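Local coordinates for protein trichothecene 15-O-acetyltransferase TRI3 (Fusarium sporotrichioides, PDB 3FOT) that acetylates the 15-hydroxyl of trichothecene intermediates such as 15-deacetylcalonectrin, a step in the fungal route to mycotoxins including T-2 toxin, at residues V198-L201 against F202-V205; I450-T453 against A454-E457; S113-S116 against A117-A121. All coordinates share one frame; numbering follows the deposited sequence.

Along the chain interaction 3 comes first, then interaction 1, then interaction 2, and the contacts do not overlap in sequence. Interaction 3 opens helix 114-124, interaction 1 lies in the C-terminal part of helix 191-205, and interaction 2 turns edge strand 449-452 back into strand 457-469 of the six-stranded mixed sheet. Interactions 1 and 2 have centres 12 Å apart and touch: I450 CG2 lies 3.6 Å from V205 CG1, so the helix packs on the sheet edge. Interaction 3 sits about 19 Å from interaction 1, centre to centre, without touching it; both place side chains against helix 71-88. All three stand away from H414, which binds 15-deacetylcalonectrin.

Interaction 1: V198-L201 against F202-V205; sequences VGDL and FRLV
D200 and R203 form a salt bridge one turn apart on helix 191-205, an alpha-helix packed against the six-stranded mixed sheet of this BAHD-superfamily acyltransferase. R203 NH1 donates to D200 OD1 at 3.0 Å with an N-H...O angle of 159°. The bond lies close to the guanidinium plane but meets OD1 from above the carboxylate. The pairing is single-point rather than two-pronged, because R203 NE stays 4.1 Å from D200 OD1 and reaches it only through a water; planes 72° apart are consistent with this. That water donates to D200 OD1 and accepts from R203 NE at 2.8 Å; OD1 therefore takes two donors. The bend at chi3 of R203 folds its chain back so that NE and NH1 both face the aspartate. Each group has a further partner: D200 OD2 is hydrogen-bonded to Y354 OH, and R203 NH1 also bridges to E88 OE1 of helix 71-88. With D200 buried, this shared network accounts for both carboxylate oxygens and would be expected to favour the charged form.

The main-chain acceptors are met in regular i to i+4 fashion. V198 O, G199 O, D200 O and L201 O receive F202 N, R203 N, L204 N and V205 N, the D200 O to L204 N bond being 2.8 Å long.

Away from the polar side, V198 and F202 lie side by side, both touching I446, and F202 also meets I180 of strand 177-184 and I450 of strand 449-452. The V198 methyl covers one face of the phenyl ring in a CH-pi contact: CG1 stands 4.2 Å from the F202 ring centroid and 17° off the ring normal, displaced toward the CE2 and CZ rim.

Interaction 2: I450-T453 against A454-E457; sequences IKQT and ATGE
Q452 and T455 cross at a slant, the glutamine carboxamide reaching over the threonine so that Q452 OE1 comes 2.9 Å from T455 OG1. CG of Q452 stands anti to its own backbone N (chi1 -178°), and the chain runs extended from there, which carries the amide out across the turn. E457 occupies two conformers; in the modelled one its side chain lies beside Q452 and points the same way, and the close approach of E457 OE1 to Q452 OE1 that results is doubtful. In that conformer T455 OG1 lies near both oxygens. The methyl of T455 packs alongside the same amide, CG2 standing 3.7 Å from Q452 CD.

These side chains decorate the loop of a beta-hairpin joining edge strand 449-452 to strand 457-469 in the mixed sheet. Q452 N donates to E457 O at 2.9 Å, while Q452 O gathers two amides from inside the turn: G456 N approaches almost in line with the carbonyl, whereas T455 N sits well above its plane. G456 has a positive phi of 75°, a conformation glycine adopts readily. T455 also makes an ST turn, its OG1 accepting from E457 N at 3.2 Å with an N-H...O angle of 160°; the hydroxyl thus binds the main chain as well as lying near the glutamine oxygen.

K451 points toward the returning segment. Its CB touches E457 O at 3.5 Å, and the aliphatic chain continues past G456 O before bending at chi4. There NZ makes a weak bond to G456 O and a hydrogen bond to N458 OD1.

Interaction 3: S113-S116 against A117-A121; sequences SNES and ARDWA
A117 N, R118 N, D119 N and W120 N bond in turn to S113 O, N114 O, E115 O and S116 O, 2.9 to 3.1 Å apart, the first four i to i+4 bonds of helix 114-124. S113 is the N-cap: its OG accepts from S116 N at 3.1 Å and 157°, satisfying an amide that has no earlier turn to bond to.

R118 doubles back over this first turn. The bend at chi3 (-71°) lays one guanidinium face above the main chain, with N114 O 3.6 Å over its centre and E115 N near the rim of the same face. R118 NH2 also passes 3.6 Å from N114 CB. Elsewhere on the helix, E115 and D119 stand one turn apart with carboxylate planes 84° to each other. Their like-charged oxygens E115 OE2 and D119 OD2 lie 4.3 Å apart, bridged by a water that donates to both. The inner flank carries A117, which packs on W222 and on L83 of helix 71-88, while W120 makes a cation-pi contact with R86.

Two acids near the N-terminal end of a helix would be expected to interact favourably with its dipole, which probably offsets part of their mutual repulsion; the shared water and the salt bridge from D119 OD1 to R122 NH1 would ease it further.

Interaction 1: V198-L201 against F202-V205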
loop_
_atom_site.group_PDB
_atom_site.type_symbol
_atom_site.label_atom_id
_atom_site.label_comp_id
_atom_site.label_asym_id
_atom_site.label_seq_id
_atom_site.Cartn_x
_atom_site.Cartn_y
_atom_site.Cartn_z
ATOM N N VAL A 198 8.463 -6.807 -4.066
ATOM C CA VAL A 198 8.958 -6.268 -5.357
ATOM C C VAL A 198 10.506 -6.157 -5.279
ATOM O O VAL A 198 11.222 -6.583 -6.192
ATOM C CB VAL A 198 8.320 -4.909 -5.667
ATOM C CG1 VAL A 198 8.999 -4.228 -6.857
ATOM C CG2 VAL A 198 6.807 -5.103 -5.954
ATOM N N GLY A 199 10.996 -5.605 -4.172
ATOM C CA GLY A 199 12.455 -5.481 -3.956
ATOM C C GLY A 199 13.152 -6.830 -4.044
ATOM O O GLY A 199 14.247 -6.967 -4.650
ATOM N N ASP A 200 12.541 -7.825 -3.413
ATOM C CA ASP A 200 13.073 -9.201 -3.426
ATOM C C ASP A 200 13.160 -9.746 -4.844
ATOM O O ASP A 200 14.156 -10.340 -5.219
ATOM C CB ASP A 200 12.189 -10.129 -2.575
ATOM C CG ASP A 200 12.241 -9.789 -1.083
ATOM O OD1 ASP A 200 13.240 -9.201 -0.619
ATOM O OD2 ASP A 200 11.267 -10.088 -0.377
ATOM N N LEU A 201 12.088 -9.570 -5.632
ATOM C CA LEU A 201 12.104 -9.988 -7.039
ATOM C C LEU A 201 13.222 -9.303 -7.817
ATOM O O LEU A 201 13.894 -9.943 -8.627
ATOM C CB LEU A 201 10.750 -9.695 -7.713
ATOM C CG LEU A 201 9.583 -10.575 -7.237
ATOM C CD1 LEU A 201 8.282 -10.062 -7.871
ATOM C CD2 LEU A 201 9.837 -12.067 -7.613
ATOM N N PHE A 202 13.423 -8.008 -7.585
ATOM C CA PHE A 202 14.495 -7.274 -8.294
ATOM C C PHE A 202 15.884 -7.773 -7.898
ATOM O O PHE A 202 16.794 -7.823 -8.748
ATOM C CB PHE A 202 14.374 -5.746 -8.104
ATOM C CG PHE A 202 13.222 -5.117 -8.854
ATOM C CD1 PHE A 202 12.393 -5.868 -9.715
ATOM C CD2 PHE A 202 12.983 -3.746 -8.733
ATOM C CE1 PHE A 202 11.335 -5.254 -10.428
ATOM C CE2 PHE A 202 11.919 -3.137 -9.437
ATOM C CZ PHE A 202 11.114 -3.890 -10.289
ATOM N N ARG A 203 16.048 -8.168 -6.639
ATOM C CA ARG A 203 17.285 -8.831 -6.214
ATOM C C ARG A 203 17.432 -10.210 -6.884
ATOM O O ARG A 203 18.428 -10.493 -7.544
ATOM C CB ARG A 203 17.297 -8.986 -4.699
ATOM C CG ARG A 203 18.292 -10.047 -4.203
ATOM C CD ARG A 203 18.283 -10.049 -2.679
ATOM N NE ARG A 203 16.963 -10.209 -2.033
ATOM C CZ ARG A 203 16.415 -11.372 -1.677
ATOM N NH1 ARG A 203 15.237 -11.381 -1.059
ATOM N NH2 ARG A 203 17.045 -12.537 -1.910
ATOM N N LEU A 204 16.416 -11.040 -6.731
ATOM C CA LEU A 204 16.449 -12.450 -7.168
ATOM C C LEU A 204 16.598 -12.598 -8.667
ATOM O O LEU A 204 17.318 -13.488 -9.143
ATOM C CB LEU A 204 15.222 -13.199 -6.653
ATOM C CG LEU A 204 15.187 -13.391 -5.130
ATOM C CD1 LEU A 204 13.784 -13.734 -4.669
ATOM C CD2 LEU A 204 16.224 -14.478 -4.692
ATOM N N VAL A 205 15.978 -11.707 -9.438
ATOM C CA VAL A 205 16.047 -11.860 -10.902
ATOM C C VAL A 205 17.503 -11.680 -11.402
ATOM O O VAL A 205 17.874 -12.211 -12.463
ATOM C CB VAL A 205 15.026 -10.934 -11.607
ATOM C CG1 VAL A 205 15.553 -9.496 -11.587
ATOM C CG2 VAL A 205 14.737 -11.430 -13.038
HETATM O O HOH W 1 15.677 -7.797 -1.227
#

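Interaction 2: I450-T453 against A454-E457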
loop_
_atom_site.group_PDB
_atom_site.type_symbol
_atom_site.label_atom_id
_atom_site.label_comp_id
_atom_site.label_asym_id
_atom_site.label_seq_id
_atom_site.Cartn_x
_atom_site.Cartn_y
_atom_site.Cartn_z
ATOM N N ILE A 450 18.350 -3.121 -11.022
ATOM C CA ILE A 450 18.438 -4.555 -11.149
ATOM C C ILE A 450 19.819 -4.796 -11.775
ATOM O O ILE A 450 20.142 -4.205 -12.813
ATOM C CB ILE A 450 17.330 -5.115 -12.078
ATOM C CG1 ILE A 450 15.960 -4.916 -11.428
ATOM C CG2 ILE A 450 17.548 -6.616 -12.323
ATOM C CD1 ILE A 450 14.753 -5.120 -12.349
ATOM N N LYS A 451 20.611 -5.640 -11.119
ATOM C CA LYS A 451 21.996 -5.951 -11.517
ATOM C C LYS A 451 22.108 -7.407 -11.934
ATOM O O LYS A 451 21.333 -8.246 -11.477
ATOM C CB LYS A 451 22.957 -5.727 -10.342
ATOM C CG LYS A 451 23.100 -4.270 -9.963
ATOM C CD LYS A 451 23.880 -4.119 -8.685
ATOM C CE LYS A 451 23.979 -2.644 -8.334
ATOM N NZ LYS A 451 25.219 -2.107 -8.919
ATOM N N GLN A 452 23.080 -7.700 -12.801
ATOM C CA GLN A 452 23.551 -9.078 -13.008
ATOM C C GLN A 452 24.438 -9.398 -11.804
ATOM O O GLN A 452 25.508 -8.805 -11.629
ATOM C CB GLN A 452 24.369 -9.184 -14.296
ATOM C CG GLN A 452 24.837 -10.591 -14.597
ATOM C CD GLN A 452 25.709 -10.675 -15.828
ATOM O OE1 GLN A 452 26.271 -9.677 -16.282
ATOM N NE2 GLN A 452 25.869 -11.879 -16.346
ATOM N N THR A 453 23.957 -10.295 -10.955
ATOM C CA THR A 453 24.539 -10.495 -9.641
ATOM C C THR A 453 26.003 -10.941 -9.731
ATOM O O THR A 453 26.846 -10.465 -8.954
ATOM C CB THR A 453 23.701 -11.473 -8.823
ATOM O OG1 THR A 453 22.357 -10.972 -8.760
ATOM C CG2 THR A 453 24.229 -11.598 -7.405
ATOM N N ALA A 454 26.286 -11.827 -10.684
ATOM C CA ALA A 454 27.649 -12.377 -10.867
ATOM C C ALA A 454 28.689 -11.317 -11.217
ATOM O O ALA A 454 29.879 -11.452 -10.883
ATOM C CB ALA A 454 27.632 -13.464 -11.909
ATOM N N THR A 455 28.262 -10.259 -11.902
ATOM C CA THR A 455 29.215 -9.266 -12.383
ATOM C C THR A 455 29.084 -7.940 -11.663
ATOM O O THR A 455 29.970 -7.108 -11.762
ATOM C CB THR A 455 29.045 -9.008 -13.900
ATOM O OG1 THR A 455 27.738 -8.457 -14.139
ATOM C CG2 THR A 455 29.201 -10.297 -14.691
ATOM N N GLY A 456 27.965 -7.714 -10.977
ATOM C CA GLY A 456 27.698 -6.397 -10.416
ATOM C C GLY A 456 27.257 -5.334 -11.422
ATOM O O GLY A 456 27.046 -4.185 -11.048
ATOM N N GLU A 457 27.107 -5.713 -12.684
ATOM C CA GLU A 457 26.731 -4.766 -13.742
ATOM C C GLU A 457 25.263 -4.373 -13.647
ATOM O O GLU A 457 24.393 -5.231 -13.480
ATOM C CB GLU A 457 27.000 -5.367 -15.125
ATOM C CG GLU A 457 28.479 -5.557 -15.451
ATOM C CD GLU A 457 28.685 -6.357 -16.722
ATOM O OE1 GLU A 457 28.136 -7.480 -16.821
ATOM O OE2 GLU A 457 29.389 -5.859 -17.624
#

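Interaction 3: S113-S116 against A117-A121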
loop_
_atom_site.group_PDB
_atom_site.type_symbol
_atom_site.label_atom_id
_atom_site.label_comp_id
_atom_site.label_asym_id
_atom_site.label_seq_id
_atom_site.Cartn_x
_atom_site.Cartn_y
_atom_site.Cartn_z
ATOM N N SER A 113 4.359 -30.584 -6.807
ATOM C CA SER A 113 5.529 -31.018 -7.550
ATOM C C SER A 113 6.263 -29.793 -8.058
ATOM O O SER A 113 5.696 -28.703 -8.129
ATOM C CB SER A 113 5.123 -31.893 -8.740
ATOM O OG SER A 113 4.394 -31.154 -9.714
ATOM N N ASN A 114 7.522 -29.975 -8.433
ATOM C CA ASN A 114 8.280 -28.885 -9.008
ATOM C C ASN A 114 7.639 -28.407 -10.335
ATOM O O ASN A 114 7.641 -27.203 -10.626
ATOM C CB ASN A 114 9.775 -29.251 -9.117
ATOM C CG ASN A 114 10.466 -29.385 -7.734
ATOM O OD1 ASN A 114 11.309 -28.557 -7.352
ATOM N ND2 ASN A 114 10.114 -30.429 -6.988
ATOM N N GLU A 115 7.042 -29.323 -11.102
ATOM C CA GLU A 115 6.325 -28.950 -12.336
ATOM C C GLU A 115 5.142 -28.016 -12.062
ATOM O O GLU A 115 4.936 -27.040 -12.786
ATOM C CB GLU A 115 5.827 -30.176 -13.117
ATOM C CG GLU A 115 5.030 -29.802 -14.370
ATOM C CD GLU A 115 4.488 -31.011 -15.130
ATOM O OE1 GLU A 115 4.799 -32.156 -14.737
ATOM O OE2 GLU A 115 3.734 -30.819 -16.108
ATOM N N SER A 116 4.365 -28.349 -11.029
ATOM C CA SER A 116 3.179 -27.589 -10.621
ATOM C C SER A 116 3.590 -26.166 -10.214
ATOM O O SER A 116 2.941 -25.186 -10.574
ATOM C CB SER A 116 2.556 -28.275 -9.404
ATOM O OG SER A 116 1.342 -27.653 -9.048
ATOM N N ALA A 117 4.679 -26.089 -9.460
ATOM C CA ALA A 117 5.257 -24.811 -9.037
ATOM C C ALA A 117 5.653 -23.965 -10.244
ATOM O O ALA A 117 5.386 -22.766 -10.303
ATOM C CB ALA A 117 6.480 -25.046 -8.163
ATOM N N ARG A 118 6.309 -24.599 -11.213
ATOM C CA ARG A 118 6.708 -23.891 -12.412
ATOM C C ARG A 118 5.492 -23.423 -13.207
ATOM O O ARG A 118 5.487 -22.307 -13.725
ATOM C CB ARG A 118 7.649 -24.778 -13.243
ATOM C CG ARG A 118 9.014 -24.942 -12.605
ATOM C CD ARG A 118 10.021 -25.659 -13.530
ATOM N NE ARG A 118 9.722 -27.079 -13.690
ATOM C CZ ARG A 118 10.294 -28.065 -12.999
ATOM N NH1 ARG A 118 9.945 -29.326 -13.241
ATOM N NH2 ARG A 118 11.221 -27.806 -12.082
ATOM N N ASP A 119 4.451 -24.261 -13.287
ATOM C CA ASP A 119 3.195 -23.874 -13.933
ATOM C C ASP A 119 2.600 -22.652 -13.248
ATOM O O ASP A 119 2.129 -21.736 -13.910
ATOM C CB ASP A 119 2.157 -24.999 -13.868
ATOM C CG ASP A 119 2.521 -26.190 -14.729
ATOM O OD1 ASP A 119 3.432 -26.071 -15.565
ATOM O OD2 ASP A 119 1.861 -27.234 -14.552
ATOM N N TRP A 120 2.609 -22.667 -11.913
ATOM C CA TRP A 120 2.092 -21.548 -11.139
ATOM C C TRP A 120 2.848 -20.236 -11.477
ATOM O O TRP A 120 2.219 -19.219 -11.769
ATOM C CB TRP A 120 2.140 -21.824 -9.618
ATOM C CG TRP A 120 1.999 -20.562 -8.790
ATOM C CD1 TRP A 120 0.844 -19.914 -8.458
ATOM C CD2 TRP A 120 3.080 -19.767 -8.254
ATOM N NE1 TRP A 120 1.134 -18.772 -7.739
ATOM C CE2 TRP A 120 2.496 -18.667 -7.584
ATOM C CE3 TRP A 120 4.476 -19.893 -8.267
ATOM C CZ2 TRP A 120 3.264 -17.671 -6.955
ATOM C CZ3 TRP A 120 5.258 -18.910 -7.612
ATOM C CH2 TRP A 120 4.635 -17.806 -6.971
ATOM N N ALA A 121 4.175 -20.268 -11.411
ATOM C CA ALA A 121 4.984 -19.057 -11.688
ATOM C C ALA A 121 4.779 -18.524 -13.119
ATOM O O ALA A 121 4.593 -17.325 -13.331
ATOM C CB ALA A 121 6.478 -19.329 -11.393
HETATM O O HOH W 2 2.284 -28.812 -17.041
#